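Local structure of galactonate dehydratase (Zobellia galactanivorans, 5OLC) at residues A344-V349 with K377-Y381; W86-Y90 with I106-D110; A160-K164 with A192-M197. The protein belongs to the enolase superfamily of enzymes, joining an N-terminal domain of the mandelate racemase and muconate lactonizing type to a barrel domain. One frame throughout, in Å; residues are numbered along the deposited sequence.

Contact 1: residues A344-V349 with K377-Y381; sequences ALRDEV and KLEHY
Y381 lays its ring among A344, L345, E348 and V349, a knob seated in a hole on the short helix 344-349. Its CD2 lies 3.7 Å from V349 CG2 and its CD1 4.2 Å from L345 CD2, while A344, small enough to let the ring in, brings CB near CZ and OH. The phenol suits this half-buried place because its ring meets aliphatic carbon and its hydroxyl reaches the more exposed edge. There Y381 OH donates to E348 OE1 at 2.7 Å, and the oxygen sits at the ring's edge, near the ring plane. The carboxylate is turned 69° from the ring, and the hydroxyl meets it from above the carboxylate plane. With CG of E348 anti to the carbonyl carbon (chi1 -64°), the extended chain is carried toward the other helix. K377 crosses E348 at about a right angle, its CD 3.6 Å from E348 OE1. Its NZ stays 4.6 Å from that oxygen, so any attraction is through space, and D374 gives the amine a weak, long ion pair. Deeper in, V349 CG1 meets L378 CD2 at 3.7 Å. L345 and L378 also touch I19. The arrangement is a single knob-into-hole contact between two roughly antiparallel helical segments, 149° apart, packing helix 344-349 against helix 375-381, both resting on strand 11-22 of the N-terminal sheet of this enolase-superfamily fold.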
loop_
_atom_site.group_PDB
_atom_site.type_symbol
_atom_site.label_atom_id
_atom_site.label_comp_id
_atom_site.label_asym_id
_atom_site.label_seq_id
_atom_site.Cartn_x
_atom_site.Cartn_y
_atom_site.Cartn_z
ATOM N N ALA A 344 3.246 -49.584 -11.871
ATOM C CA ALA A 344 4.165 -50.526 -12.473
ATOM C C ALA A 344 5.332 -49.796 -13.137
ATOM O O ALA A 344 6.420 -50.350 -13.180
ATOM C CB ALA A 344 3.436 -51.392 -13.484
ATOM N N LEU A 345 5.134 -48.563 -13.633
ATOM C CA LEU A 345 6.224 -47.812 -14.281
ATOM C C LEU A 345 7.240 -47.331 -13.259
ATOM O O LEU A 345 8.440 -47.285 -13.535
ATOM C CB LEU A 345 5.678 -46.645 -15.083
ATOM C CG LEU A 345 4.470 -46.990 -15.909
ATOM C CD1 LEU A 345 3.346 -46.086 -15.582
ATOM C CD2 LEU A 345 4.782 -46.990 -17.377
ATOM N N ARG A 346 6.751 -47.008 -12.060
ATOM C CA ARG A 346 7.578 -46.577 -10.945
ATOM C C ARG A 346 8.308 -47.776 -10.333
ATOM O O ARG A 346 9.517 -47.696 -10.122
ATOM C CB ARG A 346 6.707 -45.848 -9.904
ATOM C CG ARG A 346 7.349 -45.576 -8.549
ATOM C CD ARG A 346 6.640 -46.334 -7.448
ATOM N NE ARG A 346 5.301 -45.801 -7.219
ATOM C CZ ARG A 346 4.399 -46.345 -6.412
ATOM N NH1 ARG A 346 4.685 -47.449 -5.731
ATOM N NH2 ARG A 346 3.211 -45.782 -6.266
ATOM N N ASP A 347 7.593 -48.883 -10.070
ATOM C CA ASP A 347 8.190 -50.039 -9.409
ATOM C C ASP A 347 8.922 -51.042 -10.340
ATOM O O ASP A 347 9.805 -51.758 -9.858
ATOM C CB ASP A 347 7.149 -50.741 -8.536
ATOM C CG ASP A 347 6.774 -49.911 -7.317
ATOM O OD1 ASP A 347 7.698 -49.426 -6.616
ATOM O OD2 ASP A 347 5.565 -49.740 -7.066
ATOM N N GLU A 348 8.621 -51.058 -11.650
ATOM C CA GLU A 348 9.278 -51.987 -12.575
ATOM C C GLU A 348 10.318 -51.326 -13.480
ATOM O O GLU A 348 11.417 -51.854 -13.598
ATOM C CB GLU A 348 8.254 -52.771 -13.420
ATOM C CG GLU A 348 7.342 -53.698 -12.632
ATOM C CD GLU A 348 6.223 -54.362 -13.418
ATOM O OE1 GLU A 348 6.452 -54.729 -14.595
ATOM O OE2 GLU A 348 5.128 -54.553 -12.840
ATOM N N VAL A 349 9.973 -50.213 -14.147
ATOM C CA VAL A 349 10.895 -49.550 -15.075
ATOM C C VAL A 349 12.086 -48.919 -14.340
ATOM O O VAL A 349 13.207 -48.978 -14.859
ATOM C CB VAL A 349 10.193 -48.554 -16.034
ATOM C CG1 VAL A 349 11.153 -48.041 -17.105
ATOM C CG2 VAL A 349 8.976 -49.191 -16.695
ATOM N N LYS A 377 12.212 -53.761 -19.155
ATOM C CA LYS A 377 10.906 -53.244 -18.703
ATOM C C LYS A 377 10.612 -51.874 -19.330
ATOM O O LYS A 377 9.452 -51.483 -19.438
ATOM C CB LYS A 377 10.813 -53.206 -17.179
ATOM C CG LYS A 377 11.021 -54.574 -16.556
ATOM C CD LYS A 377 9.781 -55.070 -15.846
ATOM C CE LYS A 377 10.102 -56.116 -14.798
ATOM N NZ LYS A 377 10.930 -55.574 -13.679
ATOM N N LEU A 378 11.671 -51.179 -19.790
ATOM C CA LEU A 378 11.614 -49.908 -20.512
ATOM C C LEU A 378 11.072 -50.214 -21.904
ATOM O O LEU A 378 10.056 -49.628 -22.278
ATOM C CB LEU A 378 13.020 -49.258 -20.585
ATOM C CG LEU A 378 13.221 -47.804 -21.087
ATOM C CD1 LEU A 378 13.286 -47.705 -22.596
ATOM C CD2 LEU A 378 12.267 -46.828 -20.473
ATOM N N GLU A 379 11.707 -51.164 -22.653
ATOM C CA GLU A 379 11.268 -51.587 -24.003
ATOM C C GLU A 379 9.853 -52.152 -24.007
ATOM O O GLU A 379 9.111 -51.933 -24.964
ATOM C CB GLU A 379 12.238 -52.600 -24.633
ATOM C CG GLU A 379 13.480 -51.967 -25.253
ATOM C CD GLU A 379 13.289 -51.143 -26.512
ATOM O OE1 GLU A 379 13.954 -50.086 -26.632
ATOM O OE2 GLU A 379 12.496 -51.566 -27.387
ATOM N N HIS A 380 9.479 -52.855 -22.918
ATOM C CA HIS A 380 8.159 -53.444 -22.764
ATOM C C HIS A 380 7.058 -52.421 -22.588
ATOM O O HIS A 380 6.029 -52.541 -23.244
ATOM C CB HIS A 380 8.116 -54.472 -21.620
ATOM C CG HIS A 380 6.749 -55.056 -21.425
ATOM N ND1 HIS A 380 5.993 -54.757 -20.309
ATOM C CD2 HIS A 380 6.009 -55.823 -22.261
ATOM C CE1 HIS A 380 4.845 -55.393 -20.472
ATOM N NE2 HIS A 380 4.804 -56.039 -21.636
ATOM N N TYR A 381 7.252 -51.438 -21.696
ATOM C CA TYR A 381 6.246 -50.433 -21.371
ATOM C C TYR A 381 6.187 -49.212 -22.294
ATOM O O TYR A 381 5.251 -48.427 -22.169
ATOM C CB TYR A 381 6.426 -49.988 -19.931
ATOM C CG TYR A 381 5.913 -50.978 -18.914
ATOM C CD1 TYR A 381 4.565 -51.021 -18.577
ATOM C CD2 TYR A 381 6.787 -51.802 -18.212
ATOM C CE1 TYR A 381 4.093 -51.886 -17.591
ATOM C CE2 TYR A 381 6.326 -52.679 -17.232
ATOM C CZ TYR A 381 4.975 -52.719 -16.924
ATOM O OH TYR A 381 4.482 -53.589 -15.983
#

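Contact 2: residues W86-Y90 with I106-D110; sequences WQEMY and ISAID
I106 drives its CG2 methyl against the face of the W86 indole, 3.8 Å from the centroid of the five-membered ring and 20° off its normal, a CH-pi contact. The tight part of the interface spreads from here. M89 slides past I106 in the opposite direction, and its CE lies 3.8 Å from the same CG2, so that methyl touches both an indole and a thioether. A bend at chi3 turns the M89 methyl along I109, whose CG2 is 3.7 Å from M89 CE and whose CD1 is just as near M89 SD. The unbranched, flexible methionine can follow the surface made by two branched isoleucines, and F70 of helix 60-70 adds an aromatic neighbour to M89, I106 and I109. The segments run almost antiparallel, at 164° with their axes 10.7 Å apart, and form a helix pair of the N-terminal domain that characterises the mandelate racemase and muconate lactonizing family. Toward D110 the fit becomes polar. The carboxylate stands at the indole edge, its plane 84° from the ring, and D110 OD1 is 3.2 Å from W86 CD1 without a hydrogen bond between the two residues. Each polar end is served by the barrel domain instead: W86 NE1 bonds to G282 O, and D110 OD1 to T285 OG1. Y90 meets the other helix only loosely, with its backbone N 4.0 Å from I106 CD1; its side chain packs instead on L258 and Y260, and the residue also packs on E234 of a neighbouring subunit.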
loop_
_atom_site.group_PDB
_atom_site.type_symbol
_atom_site.label_atom_id
_atom_site.label_comp_id
_atom_site.label_asym_id
_atom_site.label_seq_id
_atom_site.Cartn_x
_atom_site.Cartn_y
_atom_site.Cartn_z
ATOM N N TRP A 86 21.114 -24.972 -18.456
ATOM C CA TRP A 86 19.824 -24.490 -17.937
ATOM C C TRP A 86 19.541 -23.116 -18.486
ATOM O O TRP A 86 18.455 -22.892 -19.006
ATOM C CB TRP A 86 19.808 -24.473 -16.407
ATOM C CG TRP A 86 18.444 -24.501 -15.806
ATOM C CD1 TRP A 86 17.827 -25.571 -15.233
ATOM C CD2 TRP A 86 17.538 -23.397 -15.674
ATOM N NE1 TRP A 86 16.568 -25.215 -14.797
ATOM C CE2 TRP A 86 16.371 -23.886 -15.042
ATOM C CE3 TRP A 86 17.591 -22.038 -16.043
ATOM C CZ2 TRP A 86 15.276 -23.069 -14.763
ATOM C CZ3 TRP A 86 16.485 -21.239 -15.809
ATOM C CH2 TRP A 86 15.347 -21.753 -15.170
ATOM N N GLN A 87 20.534 -22.226 -18.455
ATOM C CA GLN A 87 20.400 -20.883 -19.001
ATOM C C GLN A 87 20.252 -20.852 -20.532
ATOM O O GLN A 87 19.588 -19.954 -21.056
ATOM C CB GLN A 87 21.547 -19.982 -18.523
ATOM C CG GLN A 87 21.298 -19.386 -17.138
ATOM C CD GLN A 87 20.103 -18.449 -17.109
ATOM O OE1 GLN A 87 20.095 -17.378 -17.736
ATOM N NE2 GLN A 87 19.053 -18.856 -16.407
ATOM N N GLU A 88 20.844 -21.827 -21.245
ATOM C CA GLU A 88 20.702 -21.908 -22.705
ATOM C C GLU A 88 19.249 -22.283 -23.022
ATOM O O GLU A 88 18.592 -21.577 -23.785
ATOM C CB GLU A 88 21.705 -22.910 -23.319
ATOM C CG GLU A 88 21.522 -23.169 -24.811
ATOM C CD GLU A 88 21.946 -22.118 -25.828
ATOM O OE1 GLU A 88 21.820 -22.414 -27.038
ATOM O OE2 GLU A 88 22.410 -21.019 -25.439
ATOM N N MET A 89 18.732 -23.346 -22.362
ATOM C CA MET A 89 17.362 -23.836 -22.477
ATOM C C MET A 89 16.381 -22.750 -22.119
ATOM O O MET A 89 15.380 -22.610 -22.799
ATOM C CB MET A 89 17.154 -25.041 -21.557
ATOM C CG MET A 89 17.838 -26.307 -22.036
ATOM S SD MET A 89 17.266 -27.700 -21.053
ATOM C CE MET A 89 18.302 -27.580 -19.651
ATOM N N TYR A 90 16.671 -21.963 -21.066
ATOM C CA TYR A 90 15.827 -20.836 -20.643
ATOM C C TYR A 90 15.814 -19.770 -21.725
ATOM O O TYR A 90 14.744 -19.478 -22.228
ATOM C CB TYR A 90 16.259 -20.253 -19.291
ATOM C CG TYR A 90 15.325 -19.169 -18.786
ATOM C CD1 TYR A 90 14.128 -19.490 -18.151
ATOM C CD2 TYR A 90 15.639 -17.822 -18.943
ATOM C CE1 TYR A 90 13.262 -18.496 -17.691
ATOM C CE2 TYR A 90 14.770 -16.822 -18.511
ATOM C CZ TYR A 90 13.592 -17.162 -17.870
ATOM O OH TYR A 90 12.756 -16.167 -17.416
ATOM N N ILE A 106 12.733 -28.880 -19.466
ATOM C CA ILE A 106 13.941 -28.305 -18.825
ATOM C C ILE A 106 14.238 -29.038 -17.517
ATOM O O ILE A 106 15.403 -29.332 -17.257
ATOM C CB ILE A 106 13.909 -26.751 -18.636
ATOM C CG1 ILE A 106 13.741 -26.008 -19.983
ATOM C CG2 ILE A 106 15.190 -26.271 -17.956
ATOM C CD1 ILE A 106 13.780 -24.481 -19.951
ATOM N N SER A 107 13.188 -29.366 -16.717
ATOM C CA SER A 107 13.307 -30.115 -15.450
ATOM C C SER A 107 13.916 -31.496 -15.674
ATOM O O SER A 107 14.863 -31.866 -14.975
ATOM C CB SER A 107 11.953 -30.292 -14.768
ATOM O OG SER A 107 11.327 -29.082 -14.384
ATOM N N ALA A 108 13.342 -32.265 -16.641
ATOM C CA ALA A 108 13.752 -33.612 -17.021
ATOM C C ALA A 108 15.235 -33.674 -17.371
ATOM O O ALA A 108 15.935 -34.493 -16.776
ATOM C CB ALA A 108 12.895 -34.096 -18.168
ATOM N N ILE A 109 15.731 -32.768 -18.271
ATOM C CA ILE A 109 17.151 -32.648 -18.639
ATOM C C ILE A 109 17.987 -32.319 -17.388
ATOM O O ILE A 109 18.987 -32.985 -17.155
ATOM C CB ILE A 109 17.360 -31.614 -19.787
ATOM C CG1 ILE A 109 16.741 -32.123 -21.113
ATOM C CG2 ILE A 109 18.848 -31.256 -19.970
ATOM C CD1 ILE A 109 16.189 -31.059 -22.010
ATOM N N ASP A 110 17.558 -31.324 -16.572
ATOM C CA ASP A 110 18.247 -30.911 -15.341
ATOM C C ASP A 110 18.515 -32.089 -14.387
ATOM O O ASP A 110 19.677 -32.360 -14.097
ATOM C CB ASP A 110 17.508 -29.755 -14.635
ATOM C CG ASP A 110 18.359 -28.984 -13.642
ATOM O OD1 ASP A 110 19.241 -28.211 -14.094
ATOM O OD2 ASP A 110 18.130 -29.134 -12.412
#

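Contact 3: residues A160-K164 with A192-M197; sequences ALLYK and AIGPDM
With CG anti to the backbone N (chi1 -165°) and the chain extended until a bend at chi4 (76°), K164 runs its methylenes across to the end of helix 179-193 and turns its amine onto I193 O. K164 NZ donates to I193 O at 2.8 Å, with a C=O to donor angle of 156° and the donor tilted somewhat from the carbonyl plane. A lysine suits the site because the aliphatic base of its side chain can lie against M197 while the ammonium reaches a carbonyl at the helix end. G194, with positive phi, takes the chain out of the helix there. M197, its chain extended throughout, brings SD to 4.1 Å from K164 CB and its terminal methyl near Y163 CB; both M197 and Y163 also touch T171 on strand 170-174. Further along the contact the alanines present only a methyl: A160 CB faces I193 CG2 at 4.1 Å, and A192 CB is 3.9 Å from L161 CD2. Helix 154-165 leads into strand 170-174, and helix 179-193 crosses from it to the parallel strand 198-202, the beta-alpha-beta pattern of the barrel. Chemically, a thin apolar layer has beside it one hydrogen bond from a charged donor to a neutral carbonyl. The C-terminal end of a helix carries partial negative charge, so the ammonium probably gains from the helix dipole as well as from the carbonyl; D196 OD2, 4.9 Å from K164 NZ, may add a weaker through-space attraction.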
loop_
_atom_site.group_PDB
_atom_site.type_symbol
_atom_site.label_atom_id
_atom_site.label_comp_id
_atom_site.label_asym_id
_atom_site.label_seq_id
_atom_site.Cartn_x
_atom_site.Cartn_y
_atom_site.Cartn_z
ATOM N N ALA A 160 -5.529 -47.019 4.595
ATOM C CA ALA A 160 -4.973 -46.189 5.661
ATOM C C ALA A 160 -4.370 -47.056 6.761
ATOM O O ALA A 160 -3.232 -46.814 7.164
ATOM C CB ALA A 160 -6.057 -45.304 6.242
ATOM N N LEU A 161 -5.124 -48.080 7.231
ATOM C CA LEU A 161 -4.680 -49.009 8.278
ATOM C C LEU A 161 -3.423 -49.773 7.858
ATOM O O LEU A 161 -2.573 -50.052 8.705
ATOM C CB LEU A 161 -5.810 -49.968 8.689
ATOM C CG LEU A 161 -6.964 -49.340 9.465
ATOM C CD1 LEU A 161 -8.219 -50.153 9.319
ATOM C CD2 LEU A 161 -6.618 -49.151 10.925
ATOM N N LEU A 162 -3.295 -50.054 6.541
ATOM C CA LEU A 162 -2.139 -50.706 5.925
ATOM C C LEU A 162 -0.903 -49.813 6.103
ATOM O O LEU A 162 0.144 -50.308 6.534
ATOM C CB LEU A 162 -2.417 -50.984 4.422
ATOM C CG LEU A 162 -1.217 -51.304 3.498
ATOM C CD1 LEU A 162 -0.784 -52.751 3.604
ATOM C CD2 LEU A 162 -1.541 -50.986 2.059
ATOM N N TYR A 163 -1.045 -48.494 5.798
ATOM C CA TYR A 163 0.023 -47.500 5.915
ATOM C C TYR A 163 0.522 -47.348 7.350
ATOM O O TYR A 163 1.736 -47.319 7.555
ATOM C CB TYR A 163 -0.398 -46.147 5.332
ATOM C CG TYR A 163 -0.736 -46.154 3.858
ATOM C CD1 TYR A 163 -0.051 -46.974 2.967
ATOM C CD2 TYR A 163 -1.676 -45.270 3.335
ATOM C CE1 TYR A 163 -0.344 -46.967 1.604
ATOM C CE2 TYR A 163 -1.960 -45.237 1.969
ATOM C CZ TYR A 163 -1.289 -46.086 1.108
ATOM O OH TYR A 163 -1.574 -46.063 -0.233
ATOM N N LYS A 164 -0.403 -47.288 8.342
ATOM C CA LYS A 164 -0.063 -47.189 9.772
ATOM C C LYS A 164 0.749 -48.425 10.195
ATOM O O LYS A 164 1.749 -48.281 10.898
ATOM C CB LYS A 164 -1.328 -47.039 10.637
ATOM C CG LYS A 164 -1.025 -46.578 12.055
ATOM C CD LYS A 164 -2.249 -46.607 12.962
ATOM C CE LYS A 164 -1.885 -46.411 14.422
ATOM N NZ LYS A 164 -1.561 -44.990 14.756
ATOM N N ALA A 192 -9.790 -44.632 12.354
ATOM C CA ALA A 192 -8.959 -45.800 12.090
ATOM C C ALA A 192 -7.496 -45.604 12.494
ATOM O O ALA A 192 -6.950 -46.439 13.219
ATOM C CB ALA A 192 -9.047 -46.177 10.626
ATOM N N ILE A 193 -6.863 -44.506 12.019
ATOM C CA ILE A 193 -5.447 -44.178 12.267
ATOM C C ILE A 193 -5.174 -43.739 13.723
ATOM O O ILE A 193 -4.031 -43.798 14.174
ATOM C CB ILE A 193 -4.875 -43.151 11.234
ATOM C CG1 ILE A 193 -5.554 -41.754 11.353
ATOM C CG2 ILE A 193 -4.937 -43.713 9.804
ATOM C CD1 ILE A 193 -4.748 -40.544 10.830
ATOM N N GLY A 194 -6.215 -43.303 14.424
ATOM C CA GLY A 194 -6.102 -42.831 15.797
ATOM C C GLY A 194 -5.550 -41.419 15.875
ATOM O O GLY A 194 -5.496 -40.716 14.858
ATOM N N PRO A 195 -5.098 -40.974 17.067
ATOM C CA PRO A 195 -4.584 -39.602 17.180
ATOM C C PRO A 195 -3.091 -39.404 16.887
ATOM O O PRO A 195 -2.681 -38.278 16.586
ATOM C CB PRO A 195 -4.921 -39.234 18.627
ATOM C CG PRO A 195 -4.934 -40.534 19.364
ATOM C CD PRO A 195 -5.097 -41.656 18.378
ATOM N N ASP A 196 -2.286 -40.473 17.001
ATOM C CA ASP A 196 -0.834 -40.425 16.855
ATOM C C ASP A 196 -0.328 -40.193 15.429
ATOM O O ASP A 196 0.736 -39.588 15.263
ATOM C CB ASP A 196 -0.202 -41.685 17.457
ATOM C CG ASP A 196 -0.592 -41.903 18.902
ATOM O OD1 ASP A 196 -0.316 -41.010 19.733
ATOM O OD2 ASP A 196 -1.196 -42.955 19.199
ATOM N N MET A 197 -1.062 -40.668 14.412
ATOM C CA MET A 197 -0.628 -40.507 13.021
ATOM C C MET A 197 -1.130 -39.189 12.424
ATOM O O MET A 197 -2.304 -38.847 12.610
ATOM C CB MET A 197 -1.085 -41.706 12.174
ATOM C CG MET A 197 -0.293 -41.879 10.908
ATOM S SD MET A 197 -1.084 -43.044 9.780
ATOM C CE MET A 197 0.078 -43.045 8.463
#

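In the fold
Contact 2 is the buried one, packed from apolar side chains inside the N-terminal domain, with its polar groups bonded to the barrel domain. Contacts 1 and 3 are partly buried, and each has a hydrogen bond toward the surface: a phenol to a carboxylate in contact 1, an ammonium to a backbone carbonyl in contact 3. None of the three shares a helix with another. Contact 3 lies among the outer helices of the barrel, whereas contact 1 brings the last helix toward the N-terminal sheet. Contacts 2 and 3 stand on opposite sides of the chain's centre, their own centres about 41 Å apart; the centres of contacts 1 and 2 are about 25 Å apart.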